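Local structure of beta-phosphoglucomutase (Bacteroides vulgatus, 3DV9) at residues L23-D29 with E184-N190; I203-N209 with A223-S229; E115-I120 with F233-E238. The protein probably acts as a magnesium-dependent beta-phosphoglucomutase of the haloacid dehalogenase (HAD) superfamily, interconverting beta-glucose 1-phosphate and glucose 6-phosphate. The contacts are given in a common frame with arbitrary orientation. Where two conformers were deposited one is given. Numbering follows the deposited sequence.

Interaction 1: residues L23-D29 with E184-N190; sequences LKAVLFD and EALVIEN. With MG (magnesium ion), chain B.
Residues 25-29 and 185-189 are extended, adjacent parallel strands whose axes approach to 4.7 Å at 18°. Ala25 pairs with Ala185, Val26 with Leu186, Leu27 with Val187 and Phe28 with Ile188, at CA-CA distances of 4.7-4.9 Å. Where the strands begin, Glu184 O accepts from both Lys24 N (2.8 Å) and Ala25 N (3.0 Å). The parallel pattern then runs Leu186 N to Ala25 O (3.2 Å), Leu27 N to Leu186 O (2.8 Å), Ile188 N to Leu27 O (2.9 Å) and Asp29 N to Ile188 O (3.0 Å). These strands lie in the middle of the Rossmann-like HAD sheet, between strands 126-130 and 204-208. One sheet face carries Val26, Phe28, Leu186 and Ile188: Val26 CG1 meets Ile188 CG1 at 3.6 Å, and Ile188 (chi1 and chi2 both m) sets CG1 over the face of the Phe28 ring, 4.2 Å from its centroid. Ala25, Leu27, Ala185 and Val187 occupy the reverse face, the last three against helix 169-178. At the C-terminal ends, Asp29 (chi1 t) and Asn190 (chi1 p) converge on magnesium: Asp29 OD2 binds it at 2.1 Å and Asn190 OD1 at 2.3 Å, so these two oxygens sit 2.9 Å apart. Two waters, Asp31 and Glu65 also bind the ion; Glu189 OE1 accepts from one water (2.6 Å) and from Asn190 N (3.1 Å). Asp29 OD1 and Glu189 OE2, 3.7 Å apart, both form salt bridges with Lys165; Glu189 also bonds Tyr171. Asp29 is the first aspartate of a DxDx(T/V) sequence, consistent with the HAD nucleophile.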
loop_
_atom_site.group_PDB
_atom_site.type_symbol
_atom_site.label_atom_id
_atom_site.label_comp_id
_atom_site.label_asym_id
_atom_site.label_seq_id
_atom_site.Cartn_x
_atom_site.Cartn_y
_atom_site.Cartn_z
ATOM N N LEU A 23 16.776 -11.030 -1.936
ATOM C CA LEU A 23 15.654 -10.401 -2.591
ATOM C C LEU A 23 15.083 -11.226 -3.752
ATOM O O LEU A 23 15.816 -11.561 -4.704
ATOM C CB LEU A 23 16.045 -9.008 -3.074
ATOM C CG LEU A 23 14.883 -8.190 -3.648
ATOM C CD1 LEU A 23 13.794 -7.964 -2.633
ATOM C CD2 LEU A 23 15.362 -6.816 -4.132
ATOM N N LYS A 24 13.785 -11.555 -3.658
ATOM C CA LYS A 24 13.102 -12.285 -4.721
ATOM C C LYS A 24 11.835 -11.582 -5.188
ATOM O O LYS A 24 11.359 -11.829 -6.289
ATOM C CB LYS A 24 12.765 -13.706 -4.259
ATOM C CG LYS A 24 13.984 -14.462 -3.773
ATOM C CD LYS A 24 13.689 -15.931 -3.592
ATOM C CE LYS A 24 14.897 -16.654 -2.964
ATOM N NZ LYS A 24 16.014 -16.917 -3.916
ATOM N N ALA A 25 11.265 -10.761 -4.322
ATOM C CA ALA A 25 9.941 -10.203 -4.593
ATOM C C ALA A 25 9.841 -8.766 -4.091
ATOM O O ALA A 25 10.457 -8.394 -3.086
ATOM C CB ALA A 25 8.844 -11.082 -3.868
ATOM N N VAL A 26 9.003 -7.981 -4.761
ATOM C CA VAL A 26 8.736 -6.594 -4.341
ATOM C C VAL A 26 7.220 -6.425 -4.355
ATOM O O VAL A 26 6.571 -6.560 -5.401
ATOM C CB VAL A 26 9.446 -5.505 -5.220
ATOM C CG1 VAL A 26 9.256 -4.078 -4.583
ATOM C CG2 VAL A 26 10.949 -5.801 -5.388
ATOM N N LEU A 27 6.675 -6.171 -3.162
ATOM C CA LEU A 27 5.238 -6.129 -2.911
ATOM C C LEU A 27 4.799 -4.694 -2.912
ATOM O O LEU A 27 5.135 -3.939 -1.997
ATOM C CB LEU A 27 4.913 -6.749 -1.527
ATOM C CG LEU A 27 4.876 -8.272 -1.478
ATOM C CD1 LEU A 27 5.742 -8.997 -2.463
ATOM C CD2 LEU A 27 5.011 -8.804 -0.015
ATOM N N PHE A 28 4.065 -4.296 -3.951
ATOM C CA PHE A 28 3.623 -2.894 -4.100
ATOM C C PHE A 28 2.216 -2.660 -3.636
ATOM O O PHE A 28 1.244 -3.286 -4.124
ATOM C CB PHE A 28 3.672 -2.480 -5.562
ATOM C CG PHE A 28 5.043 -2.287 -6.089
ATOM C CD1 PHE A 28 5.588 -0.995 -6.125
ATOM C CD2 PHE A 28 5.791 -3.364 -6.558
ATOM C CE1 PHE A 28 6.885 -0.769 -6.626
ATOM C CE2 PHE A 28 7.107 -3.164 -7.055
ATOM C CZ PHE A 28 7.637 -1.868 -7.106
ATOM N N ASP A 29 2.064 -1.680 -2.751
ATOM C CA ASP A 29 0.738 -1.141 -2.598
ATOM C C ASP A 29 0.209 -0.549 -3.941
ATOM O O ASP A 29 1.002 -0.153 -4.817
ATOM C CB ASP A 29 0.778 -0.060 -1.521
ATOM C CG ASP A 29 -0.536 0.567 -1.309
ATOM O OD1 ASP A 29 -1.510 -0.196 -1.107
ATOM O OD2 ASP A 29 -0.602 1.806 -1.386
ATOM N N GLU A 184 12.870 -12.211 1.946
ATOM C CA GLU A 184 13.012 -12.304 0.479
ATOM C C GLU A 184 12.194 -11.237 -0.245
ATOM O O GLU A 184 12.067 -11.264 -1.468
ATOM C CB GLU A 184 12.611 -13.707 -0.028
ATOM C CG GLU A 184 13.545 -14.820 0.462
ATOM C CD GLU A 184 13.053 -16.238 0.130
ATOM O OE1 GLU A 184 11.840 -16.434 -0.135
ATOM O OE2 GLU A 184 13.900 -17.154 0.164
ATOM N N ALA A 185 11.555 -10.358 0.527
ATOM C CA ALA A 185 10.656 -9.357 -0.042
ATOM C C ALA A 185 10.899 -7.936 0.501
ATOM O O ALA A 185 11.559 -7.750 1.537
ATOM C CB ALA A 185 9.188 -9.776 0.173
ATOM N N LEU A 186 10.404 -6.950 -0.268
ATOM C CA LEU A 186 10.285 -5.553 0.178
ATOM C C LEU A 186 8.799 -5.166 0.091
ATOM O O LEU A 186 8.090 -5.623 -0.795
ATOM C CB LEU A 186 11.052 -4.616 -0.775
ATOM C CG LEU A 186 12.564 -4.396 -0.720
ATOM C CD1 LEU A 186 13.319 -5.657 -0.581
ATOM C CD2 LEU A 186 13.028 -3.577 -1.927
ATOM N N VAL A 187 8.339 -4.318 1.004
ATOM C CA VAL A 187 7.007 -3.728 0.898
ATOM C C VAL A 187 7.205 -2.265 0.485
ATOM O O VAL A 187 8.031 -1.567 1.058
ATOM C CB VAL A 187 6.235 -3.809 2.236
ATOM C CG1 VAL A 187 4.991 -2.879 2.225
ATOM C CG2 VAL A 187 5.842 -5.271 2.546
ATOM N N ILE A 188 6.469 -1.848 -0.529
ATOM C CA ILE A 188 6.499 -0.419 -0.980
ATOM C C ILE A 188 5.138 0.187 -0.658
ATOM O O ILE A 188 4.129 -0.141 -1.291
ATOM C CB ILE A 188 6.803 -0.310 -2.484
ATOM C CG1 ILE A 188 7.994 -1.196 -2.894
ATOM C CG2 ILE A 188 7.022 1.181 -2.866
ATOM C CD1 ILE A 188 9.288 -0.845 -2.112
ATOM N N GLU A 189 5.129 1.095 0.327
ATOM C CA GLU A 189 3.900 1.643 0.893
ATOM C C GLU A 189 3.920 3.174 0.933
ATOM O O GLU A 189 5.005 3.778 1.045
ATOM C CB GLU A 189 3.684 1.065 2.297
ATOM C CG GLU A 189 2.772 -0.154 2.217
ATOM C CD GLU A 189 1.256 0.230 2.016
ATOM O OE1 GLU A 189 0.920 1.441 1.819
ATOM O OE2 GLU A 189 0.399 -0.689 2.039
ATOM N N ASN A 190 2.728 3.792 0.939
ATOM C CA ASN A 190 2.683 5.278 0.997
ATOM C C ASN A 190 1.822 5.806 2.150
ATOM O O ASN A 190 1.726 7.019 2.303
ATOM C CB ASN A 190 2.128 5.856 -0.317
ATOM C CG ASN A 190 0.655 5.509 -0.506
ATOM O OD1 ASN A 190 0.267 4.358 -0.342
ATOM N ND2 ASN A 190 -0.168 6.500 -0.742
HETATM MG MG MG B . -1.795 3.412 -0.588
HETATM O O HOH W 1 -3.478 2.208 -0.201
HETATM O O HOH W 2 -1.497 2.332 1.534
#

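Interaction 2: residues I203-N209 with A223-S229; sequences IFTIAVN and ANLLFHS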
loop_
_atom_site.group_PDB
_atom_site.type_symbol
_atom_site.label_atom_id
_atom_site.label_comp_id
_atom_site.label_asym_id
_atom_site.label_seq_id
_atom_site.Cartn_x
_atom_site.Cartn_y
_atom_site.Cartn_z
ATOM N N ILE A 203 8.392 -7.683 7.143
ATOM C CA ILE A 203 9.071 -7.487 5.845
ATOM C C ILE A 203 9.659 -6.086 5.854
ATOM O O ILE A 203 9.039 -5.163 6.361
ATOM C CB ILE A 203 8.076 -7.566 4.662
ATOM C CG1 ILE A 203 7.212 -8.856 4.756
ATOM C CG2 ILE A 203 8.797 -7.361 3.271
ATOM C CD1 ILE A 203 5.927 -8.793 3.894
ATOM N N PHE A 204 10.852 -5.965 5.291
ATOM C CA PHE A 204 11.533 -4.697 5.157
ATOM C C PHE A 204 10.585 -3.764 4.389
ATOM O O PHE A 204 10.129 -4.082 3.306
ATOM C CB PHE A 204 12.879 -4.895 4.443
ATOM C CG PHE A 204 13.700 -3.641 4.365
ATOM C CD1 PHE A 204 14.751 -3.427 5.282
ATOM C CD2 PHE A 204 13.483 -2.695 3.337
ATOM C CE1 PHE A 204 15.520 -2.270 5.236
ATOM C CE2 PHE A 204 14.277 -1.537 3.276
ATOM C CZ PHE A 204 15.313 -1.339 4.215
ATOM N N THR A 205 10.255 -2.639 5.021
ATOM C CA THR A 205 9.159 -1.795 4.555
ATOM C C THR A 205 9.673 -0.431 4.148
ATOM O O THR A 205 10.316 0.270 4.960
ATOM C CB THR A 205 7.963 -1.742 5.592
ATOM O OG1 THR A 205 7.370 -3.049 5.688
ATOM C CG2 THR A 205 6.868 -0.717 5.148
ATOM N N ILE A 206 9.385 -0.043 2.902
ATOM C CA ILE A 206 9.828 1.250 2.370
ATOM C C ILE A 206 8.623 2.159 2.218
ATOM O O ILE A 206 7.630 1.837 1.509
ATOM C CB ILE A 206 10.587 1.086 1.010
ATOM C CG1 ILE A 206 11.892 0.306 1.189
ATOM C CG2 ILE A 206 10.790 2.491 0.305
ATOM C CD1 ILE A 206 12.415 -0.202 -0.154
ATOM N N ALA A 207 8.675 3.325 2.875
ATOM C CA ALA A 207 7.635 4.328 2.683
ATOM C C ALA A 207 8.014 5.259 1.529
ATOM O O ALA A 207 9.159 5.653 1.378
ATOM C CB ALA A 207 7.408 5.189 3.936
ATOM N N VAL A 208 7.017 5.596 0.735
ATOM C CA VAL A 208 7.190 6.597 -0.331
ATOM C C VAL A 208 6.054 7.574 -0.114
ATOM O O VAL A 208 4.856 7.222 -0.252
ATOM C CB VAL A 208 7.081 5.941 -1.759
ATOM C CG1 VAL A 208 7.254 7.011 -2.860
ATOM C CG2 VAL A 208 8.062 4.743 -1.958
ATOM N N ASN A 209 6.409 8.797 0.268
ATOM C CA ASN A 209 5.391 9.776 0.659
ATOM C C ASN A 209 4.830 10.491 -0.570
ATOM O O ASN A 209 5.409 11.460 -1.029
ATOM C CB ASN A 209 5.911 10.781 1.706
ATOM C CG ASN A 209 4.782 11.557 2.331
ATOM O OD1 ASN A 209 3.646 11.465 1.855
ATOM N ND2 ASN A 209 5.064 12.306 3.392
ATOM N N ALA A 223 8.746 2.512 9.278
ATOM C CA ALA A 223 9.282 2.325 7.903
ATOM C C ALA A 223 10.787 2.192 8.006
ATOM O O ALA A 223 11.463 2.964 8.745
ATOM C CB ALA A 223 8.975 3.535 7.012
ATOM N N ASN A 224 11.326 1.243 7.269
ATOM C CA ASN A 224 12.781 1.025 7.315
ATOM C C ASN A 224 13.556 2.051 6.510
ATOM O O ASN A 224 14.700 2.387 6.840
ATOM C CB ASN A 224 13.148 -0.391 6.908
ATOM C CG ASN A 224 12.492 -1.419 7.805
ATOM O OD1 ASN A 224 11.401 -1.900 7.507
ATOM N ND2 ASN A 224 13.130 -1.721 8.944
ATOM N N LEU A 225 12.933 2.542 5.448
ATOM C CA LEU A 225 13.460 3.627 4.646
ATOM C C LEU A 225 12.287 4.479 4.162
ATOM O O LEU A 225 11.126 4.012 4.075
ATOM C CB LEU A 225 14.227 3.086 3.432
ATOM C CG LEU A 225 15.614 2.457 3.553
ATOM C CD1 LEU A 225 16.054 1.942 2.168
ATOM C CD2 LEU A 225 16.615 3.472 4.113
ATOM N N LEU A 226 12.570 5.738 3.837
ATOM C CA LEU A 226 11.551 6.626 3.301
ATOM C C LEU A 226 12.103 7.335 2.074
ATOM O O LEU A 226 13.227 7.892 2.113
ATOM C CB LEU A 226 11.098 7.687 4.340
ATOM C CG LEU A 226 9.904 8.546 3.861
ATOM C CD1 LEU A 226 8.998 8.857 5.039
ATOM C CD2 LEU A 226 10.460 9.790 3.213
ATOM N N PHE A 227 11.320 7.316 1.002
ATOM C CA PHE A 227 11.610 8.193 -0.186
ATOM C C PHE A 227 10.536 9.239 -0.360
ATOM O O PHE A 227 9.387 9.061 0.039
ATOM C CB PHE A 227 11.746 7.355 -1.447
ATOM C CG PHE A 227 12.881 6.366 -1.377
ATOM C CD1 PHE A 227 14.175 6.756 -1.711
ATOM C CD2 PHE A 227 12.664 5.067 -0.931
ATOM C CE1 PHE A 227 15.244 5.886 -1.608
ATOM C CE2 PHE A 227 13.712 4.175 -0.834
ATOM C CZ PHE A 227 15.030 4.578 -1.158
ATOM N N HIS A 228 10.905 10.335 -1.004
ATOM C CA HIS A 228 10.019 11.500 -1.048
ATOM C C HIS A 228 8.992 11.441 -2.192
ATOM O O HIS A 228 8.096 12.279 -2.259
ATOM C CB HIS A 228 10.897 12.753 -1.105
ATOM C CG HIS A 228 11.731 12.912 0.137
ATOM N ND1 HIS A 228 11.179 13.091 1.387
ATOM C CD2 HIS A 228 13.068 12.810 0.331
ATOM C CE1 HIS A 228 12.143 13.163 2.291
ATOM N NE2 HIS A 228 13.302 13.001 1.676
ATOM N N SER A 229 9.171 10.494 -3.122
ATOM C CA SER A 229 8.304 10.392 -4.307
ATOM C C SER A 229 8.610 9.071 -5.014
ATOM O O SER A 229 9.694 8.486 -4.815
ATOM C CB SER A 229 8.596 11.539 -5.308
ATOM O OG SER A 229 9.888 11.397 -5.891
HETATM O O HOH W 3 9.978 -3.892 8.801
#
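Backbone hydrogen bonds join 203-209 to 223-229 in parallel, with Ile206 opposite Leu225, Ala207 opposite Leu226 and Val208 opposite Phe227. Thr205 O accepts from Asn224 N (2.7 Å), Ala207 N donates to Leu225 O (2.8 Å), Ala207 O accepts from Phe227 N (2.8 Å), and Asn209 N reaches Phe227 O (3.0 Å). CA-H...O contacts supplement them, the shortest between Leu226 CA and Ala207 O at 3.2 Å.

Side-chain polar contacts gather at the start of the pair. Asn224 OD1 takes the place of a backbone carbonyl and accepts from Thr205 N (2.8 Å), while a water bridges it (2.8 Å) to Ile203 O (2.9 Å). At the far end, Ser229 N-caps helix 230-244 through Asp232 N, and the Asn209 amide group is held by Asp215 and Leu213.

Apolar contacts fall on both faces. Asn224 CB lies over the Phe204 ring, 3.6 Å from its centroid, in a CH-pi contact; Leu225 CG meets the edge of that ring at Phe204 CZ (3.9 Å). Ile206 CG2 touches the Phe227 ring edge at CD2 (3.4 Å). On the reverse face, Ala207 CB packs on Ala223 CB (3.8 Å) and Leu226 CD1 (4.1 Å), beneath helix 215-219.

This is a beta-alpha-beta unit, strand 204-208, helix 215-219 and strand 225-227, forming one edge of the parallel sheet of a Rossmann-like HAD core.

Interaction 3: residues E115-I120 with F233-E238; sequences EVLTKI and FNKNWE
A single lysine amine ties two helices together: Lys119 NZ, at the end of a side chain with chi1 m and chi2 to chi4 all t, donates to Asn234 OD1 (2.8 Å), to Glu238 OE1 in a salt bridge (2.9 Å) and, weakly, to Asn234 O (2.9 Å). Glu115, one turn earlier, completes the charged network by a long ion pair, Lys119 NZ to Glu115 OE2 at 3.9 Å. Both segments are helical and run in nearly the same direction, their axes 23° apart and 9.5 Å distant at closest approach. Val116 and Asn234 form the tightest backbone approach, 5.0 Å between CA atoms. Helices 113-122 and 230-244 are neighbours on one face of the parallel sheet, an arrangement belonging to the three-layer alpha/beta/alpha sandwich of HAD proteins. Nearer the sheet, the contact becomes apolar. Val116 (chi1 p) points across the interface, and its CG2 meets Trp237 CB at 3.8 Å and Phe233 CE2 at 3.9 Å. Trp237 (chi1 t) turns its indole against Ile120 (chi1 m, chi2 t), which places CG1 over the face of the six-membered Trp237 ring, 4.0 Å from its centroid and 3.7 Å from Trp237 CZ2, in a CH-pi contact. The aliphatic part of Lys119 follows the same indole, with CD 4.1 Å from Trp237 CD1. Ile120 and Trp237 both rest on Val26 of strand 25-29, while Phe233 rests on Ile188 of strand 185-189.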
loop_
_atom_site.group_PDB
_atom_site.type_symbol
_atom_site.label_atom_id
_atom_site.label_comp_id
_atom_site.label_asym_id
_atom_site.label_seq_id
_atom_site.Cartn_x
_atom_site.Cartn_y
_atom_site.Cartn_z
ATOM N N GLU A 115 8.650 2.620 -14.780
ATOM C CA GLU A 115 10.082 2.461 -14.925
ATOM C C GLU A 115 10.680 1.533 -13.861
ATOM O O GLU A 115 11.483 0.638 -14.170
ATOM C CB GLU A 115 10.792 3.787 -14.906
ATOM C CG GLU A 115 12.306 3.607 -15.140
ATOM C CD GLU A 115 13.017 4.947 -15.300
ATOM O OE1 GLU A 115 12.332 5.986 -15.466
ATOM O OE2 GLU A 115 14.254 4.965 -15.270
ATOM N N VAL A 116 10.356 1.752 -12.593
ATOM C CA VAL A 116 10.906 0.875 -11.556
ATOM C C VAL A 116 10.428 -0.589 -11.669
ATOM O O VAL A 116 11.226 -1.502 -11.458
ATOM C CB VAL A 116 10.763 1.465 -10.121
ATOM C CG1 VAL A 116 9.322 1.246 -9.549
ATOM C CG2 VAL A 116 11.850 0.901 -9.217
ATOM N N LEU A 117 9.175 -0.802 -12.056
ATOM C CA LEU A 117 8.614 -2.159 -12.239
ATOM C C LEU A 117 9.344 -2.868 -13.371
ATOM O O LEU A 117 9.623 -4.065 -13.295
ATOM C CB LEU A 117 7.121 -2.085 -12.545
ATOM C CG LEU A 117 6.302 -1.754 -11.289
ATOM C CD1 LEU A 117 4.873 -1.302 -11.664
ATOM C CD2 LEU A 117 6.339 -2.964 -10.302
ATOM N N THR A 118 9.686 -2.132 -14.419
ATOM C CA THR A 118 10.403 -2.754 -15.559
ATOM C C THR A 118 11.816 -3.177 -15.139
ATOM O O THR A 118 12.303 -4.227 -15.596
ATOM C CB THR A 118 10.411 -1.844 -16.830
ATOM O OG1 THR A 118 11.262 -0.708 -16.619
ATOM C CG2 THR A 118 9.015 -1.361 -17.151
ATOM N N LYS A 119 12.448 -2.391 -14.247
ATOM C CA LYS A 119 13.808 -2.719 -13.775
ATOM C C LYS A 119 13.694 -3.989 -12.928
ATOM O O LYS A 119 14.496 -4.925 -13.075
ATOM C CB LYS A 119 14.324 -1.615 -12.845
ATOM C CG LYS A 119 14.736 -0.340 -13.581
ATOM C CD LYS A 119 15.134 0.692 -12.557
ATOM C CE LYS A 119 15.379 2.007 -13.199
ATOM N NZ LYS A 119 15.713 3.060 -12.157
ATOM N N ILE A 120 12.686 -4.004 -12.069
ATOM C CA ILE A 120 12.465 -5.133 -11.111
ATOM C C ILE A 120 12.195 -6.426 -11.898
ATOM O O ILE A 120 12.792 -7.468 -11.625
ATOM C CB ILE A 120 11.311 -4.806 -10.084
ATOM C CG1 ILE A 120 11.822 -3.735 -9.104
ATOM C CG2 ILE A 120 10.848 -6.058 -9.290
ATOM C CD1 ILE A 120 10.701 -2.972 -8.308
ATOM N N PHE A 233 12.199 6.994 -5.497
ATOM C CA PHE A 233 12.337 5.542 -5.291
ATOM C C PHE A 233 12.961 4.878 -6.546
ATOM O O PHE A 233 13.956 4.156 -6.460
ATOM C CB PHE A 233 10.982 4.936 -4.934
ATOM C CG PHE A 233 11.009 3.451 -4.836
ATOM C CD1 PHE A 233 11.868 2.819 -3.950
ATOM C CD2 PHE A 233 10.242 2.687 -5.716
ATOM C CE1 PHE A 233 11.915 1.404 -3.863
ATOM C CE2 PHE A 233 10.263 1.272 -5.648
ATOM C CZ PHE A 233 11.130 0.630 -4.737
ATOM N N ASN A 234 12.417 5.214 -7.707
ATOM C CA ASN A 234 12.888 4.673 -8.967
ATOM C C ASN A 234 14.383 5.005 -9.124
ATOM O O ASN A 234 15.188 4.131 -9.495
ATOM C CB ASN A 234 12.089 5.251 -10.126
ATOM C CG ASN A 234 12.626 4.794 -11.460
ATOM O OD1 ASN A 234 12.973 3.619 -11.617
ATOM N ND2 ASN A 234 12.760 5.728 -12.409
ATOM N N LYS A 235 14.754 6.266 -8.885
ATOM C CA LYS A 235 16.139 6.697 -9.110
ATOM C C LYS A 235 17.132 5.926 -8.226
ATOM O O LYS A 235 18.294 5.680 -8.606
ATOM C CB LYS A 235 16.260 8.177 -8.794
ATOM C CG LYS A 235 17.626 8.759 -9.003
ATOM C CD LYS A 235 17.581 10.280 -8.896
ATOM C CE LYS A 235 17.039 10.759 -7.553
ATOM N NZ LYS A 235 16.840 12.252 -7.513
ATOM N N ASN A 236 16.661 5.584 -7.044
ATOM C CA ASN A 236 17.457 4.897 -6.047
ATOM C C ASN A 236 17.429 3.370 -6.126
ATOM O O ASN A 236 18.127 2.692 -5.365
ATOM C CB ASN A 236 17.004 5.363 -4.675
ATOM C CG ASN A 236 17.590 6.698 -4.317
ATOM O OD1 ASN A 236 18.738 6.783 -3.878
ATOM N ND2 ASN A 236 16.820 7.762 -4.526
ATOM N N TRP A 237 16.655 2.833 -7.064
ATOM C CA TRP A 237 16.462 1.372 -7.113
ATOM C C TRP A 237 17.812 0.601 -7.258
ATOM O O TRP A 237 18.108 -0.359 -6.524
ATOM C CB TRP A 237 15.484 0.977 -8.248
ATOM C CG TRP A 237 15.436 -0.499 -8.254
ATOM C CD1 TRP A 237 15.998 -1.328 -9.151
ATOM C CD2 TRP A 237 14.876 -1.326 -7.210
ATOM N NE1 TRP A 237 15.796 -2.648 -8.761
ATOM C CE2 TRP A 237 15.115 -2.667 -7.569
ATOM C CE3 TRP A 237 14.198 -1.048 -6.008
ATOM C CZ2 TRP A 237 14.694 -3.753 -6.763
ATOM C CZ3 TRP A 237 13.775 -2.123 -5.206
ATOM C CH2 TRP A 237 14.025 -3.455 -5.591
ATOM N N GLU A 238 18.609 0.989 -8.233
ATOM C CA GLU A 238 19.902 0.307 -8.496
ATOM C C GLU A 238 20.790 0.239 -7.248
ATOM O O GLU A 238 21.287 -0.842 -6.891
ATOM C CB GLU A 238 20.625 0.961 -9.674
ATOM C CG GLU A 238 19.760 0.926 -10.966
ATOM C CD GLU A 238 19.005 2.244 -11.284
ATOM O OE1 GLU A 238 18.049 2.667 -10.538
ATOM O OE2 GLU A 238 19.408 2.857 -12.334
#

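Interactions 1 and 2 share one parallel sheet, their centres 10 Å apart: strands 185-189 and 204-208 are neighbours, probably hydrogen-bonded through Val187 O to Ile206 N and Glu189 O to Val208 N (both 2.7 Å). Interaction 3 lies in the helical layer over this sheet, 12 Å from interaction 1 and 14 Å from interaction 2, and Phe233 meets both Ile188 and Ile206. Along the chain, interaction 1 closes before interaction 2 opens, whereas the segments of interactions 1 and 3 alternate; helix 230-244 directly follows strand 225-227. The C-terminal helix thus covers strands from distant parts of the sequence, while the magnesium site sits at the C-terminal strand ends of interaction 1.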